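Local coordinates for diphosphomevalonate decarboxylase, putative (Trypanosoma brucei, PDB 2HKE), which probably catalyses the ATP-dependent decarboxylation of (R)-5-diphosphomevalonate to isopentenyl diphosphate in the mevalonate pathway, at residues Asn13-Lys18 and Thr291-Ala296. The protein carries 1 engineered substitution. Sequence-based numbering, arbitrary orientation.
Sequences NIAFIK and TFDAGA
Four oxygens gather around one ammonium group, NZ of Lys18, where the N-terminal and C-terminal domains of this GHMP-type fold meet. The salt bridge to Asp293 is short, with Lys18 NZ 2.7 Å from Asp293 OD1. The amine meets this oxygen from above the carboxylate plane, 33° out of it. Thr291 comes tip to tip, and its OG1 accepts from Lys18 NZ at 2.9 Å. Lys18 NZ also donates to Phe292 O at 3.0 Å, from well above that carbonyl plane. The fourth acceptor, Ala15 O, is 2.8 Å from Lys18 NZ, which lies in the plane of that carbonyl. The ammonium has three N-H groups, so at least one is shared or one contact is mainly electrostatic. The Lys18 chain bends at chi2 (-65°), then runs extended, so its tip folds back beside Ala15. Ile14 CG1 packs 3.7 Å from Thr291 CG2, and Ile14 CD1 touches Asp293 CB. OG1 of Thr291 is anti to the backbone N (chi1 -167°), which turns OG1 to the lysine and CG2 to Ile14; OG1 also donates to a water that donates to Phe16 O. Further out, helix 237-256 bonds to both segments: Glu247 accepts from Lys18 N, and Ser248 OG bonds Phe292 N. One carboxylate and three neutral oxygens around a buried amine would be expected to keep Lys18 protonated, consistent with a charged tie between the two domains.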
loop_
_atom_site.group_PDB
_atom_site.type_symbol
_atom_site.label_atom_id
_atom_site.label_comp_id
_atom_site.label_asym_id
_atom_site.label_seq_id
_atom_site.Cartn_x
_atom_site.Cartn_y
_atom_site.Cartn_z
ATOM N N ASN A 13 0.531 1.831 2.150
ATOM C CA ASN A 13 0.817 0.639 2.894
ATOM C C ASN A 13 1.141 -0.456 1.893
ATOM O O ASN A 13 0.867 -0.313 0.661
ATOM C CB ASN A 13 -0.387 0.237 3.783
ATOM C CG ASN A 13 -1.598 -0.199 2.998
ATOM O OD1 ASN A 13 -1.659 -1.326 2.549
ATOM N ND2 ASN A 13 -2.575 0.687 2.833
ATOM N N ILE A 14 1.779 -1.501 2.383
ATOM C CA ILE A 14 2.115 -2.649 1.537
ATOM C C ILE A 14 1.536 -3.915 2.122
ATOM O O ILE A 14 1.911 -4.317 3.208
ATOM C CB ILE A 14 3.642 -2.777 1.243
ATOM C CG1 ILE A 14 3.933 -3.986 0.320
ATOM C CG2 ILE A 14 4.473 -2.883 2.554
ATOM C CD1 ILE A 14 3.295 -3.802 -1.094
ATOM N N ALA A 15 0.635 -4.564 1.366
ATOM C CA ALA A 15 0.074 -5.835 1.784
ATOM C C ALA A 15 1.100 -6.947 1.637
ATOM O O ALA A 15 1.678 -7.101 0.552
ATOM C CB ALA A 15 -1.124 -6.220 0.967
ATOM N N PHE A 16 1.320 -7.709 2.702
ATOM C CA PHE A 16 2.103 -8.964 2.569
ATOM C C PHE A 16 1.201 -10.192 2.440
ATOM O O PHE A 16 1.666 -11.218 1.934
ATOM C CB PHE A 16 3.136 -9.098 3.666
ATOM C CG PHE A 16 2.579 -8.936 5.026
ATOM C CD1 PHE A 16 2.091 -10.025 5.680
ATOM C CD2 PHE A 16 2.527 -7.701 5.653
ATOM C CE1 PHE A 16 1.527 -9.928 6.927
ATOM C CE2 PHE A 16 1.937 -7.602 6.932
ATOM C CZ PHE A 16 1.472 -8.722 7.555
ATOM N N ILE A 17 -0.047 -10.104 2.942
ATOM C CA ILE A 17 -1.103 -11.040 2.657
ATOM C C ILE A 17 -2.079 -10.284 1.782
ATOM O O ILE A 17 -2.649 -9.248 2.161
ATOM C CB ILE A 17 -1.736 -11.704 3.901
ATOM C CG1 ILE A 17 -0.666 -12.611 4.562
ATOM C CG2 ILE A 17 -3.018 -12.521 3.460
ATOM C CD1 ILE A 17 -1.077 -13.069 5.933
ATOM N N LYS A 18 -2.176 -10.743 0.555
ATOM C CA LYS A 18 -2.794 -9.950 -0.497
ATOM C C LYS A 18 -4.318 -9.831 -0.563
ATOM O O LYS A 18 -5.034 -10.809 -0.407
ATOM C CB LYS A 18 -2.303 -10.475 -1.828
ATOM C CG LYS A 18 -0.763 -10.558 -1.951
ATOM C CD LYS A 18 -0.167 -9.166 -1.905
ATOM C CE LYS A 18 1.328 -9.156 -2.204
ATOM N NZ LYS A 18 1.917 -7.742 -2.178
ATOM N N THR A 291 8.153 -8.508 -1.981
ATOM C CA THR A 291 6.772 -8.637 -2.359
ATOM C C THR A 291 6.479 -7.681 -3.501
ATOM O O THR A 291 7.022 -6.593 -3.535
ATOM C CB THR A 291 5.805 -8.481 -1.187
ATOM O OG1 THR A 291 4.517 -8.918 -1.608
ATOM C CG2 THR A 291 5.686 -7.035 -0.714
ATOM N N PHE A 292 5.661 -8.137 -4.444
ATOM C CA PHE A 292 5.118 -7.339 -5.513
ATOM C C PHE A 292 3.618 -7.225 -5.318
ATOM O O PHE A 292 2.986 -8.188 -4.899
ATOM C CB PHE A 292 5.408 -8.002 -6.893
ATOM C CG PHE A 292 6.884 -8.115 -7.193
ATOM C CD1 PHE A 292 7.624 -9.113 -6.606
ATOM C CD2 PHE A 292 7.537 -7.192 -8.014
ATOM C CE1 PHE A 292 8.968 -9.246 -6.837
ATOM C CE2 PHE A 292 8.880 -7.299 -8.229
ATOM C CZ PHE A 292 9.608 -8.307 -7.637
ATOM N N ASP A 293 3.062 -6.068 -5.658
ATOM C CA ASP A 293 1.613 -5.808 -5.502
ATOM C C ASP A 293 0.959 -5.305 -6.813
ATOM O O ASP A 293 0.575 -4.155 -6.946
ATOM C CB ASP A 293 1.422 -4.792 -4.364
ATOM C CG ASP A 293 0.150 -5.049 -3.501
ATOM O OD1 ASP A 293 -0.124 -6.198 -3.087
ATOM O OD2 ASP A 293 -0.617 -4.071 -3.278
ATOM N N ALA A 294 0.786 -6.149 -7.800
ATOM C CA ALA A 294 0.043 -5.685 -9.017
ATOM C C ALA A 294 0.804 -4.605 -9.779
ATOM O O ALA A 294 0.249 -3.635 -10.318
ATOM C CB ALA A 294 -1.427 -5.217 -8.720
ATOM N N GLY A 295 2.111 -4.787 -9.814
ATOM C CA GLY A 295 2.995 -3.847 -10.470
ATOM C C GLY A 295 4.355 -4.482 -10.531
ATOM O O GLY A 295 4.536 -5.604 -10.050
ATOM N N ALA A 296 5.310 -3.766 -11.114
ATOM C CA ALA A 296 6.643 -4.278 -11.304
ATOM C C ALA A 296 7.551 -3.958 -10.113
ATOM O O ALA A 296 8.596 -4.559 -9.990
ATOM C CB ALA A 296 7.274 -3.681 -12.581
HETATM O O HOH W 1 3.530 -10.634 0.044
#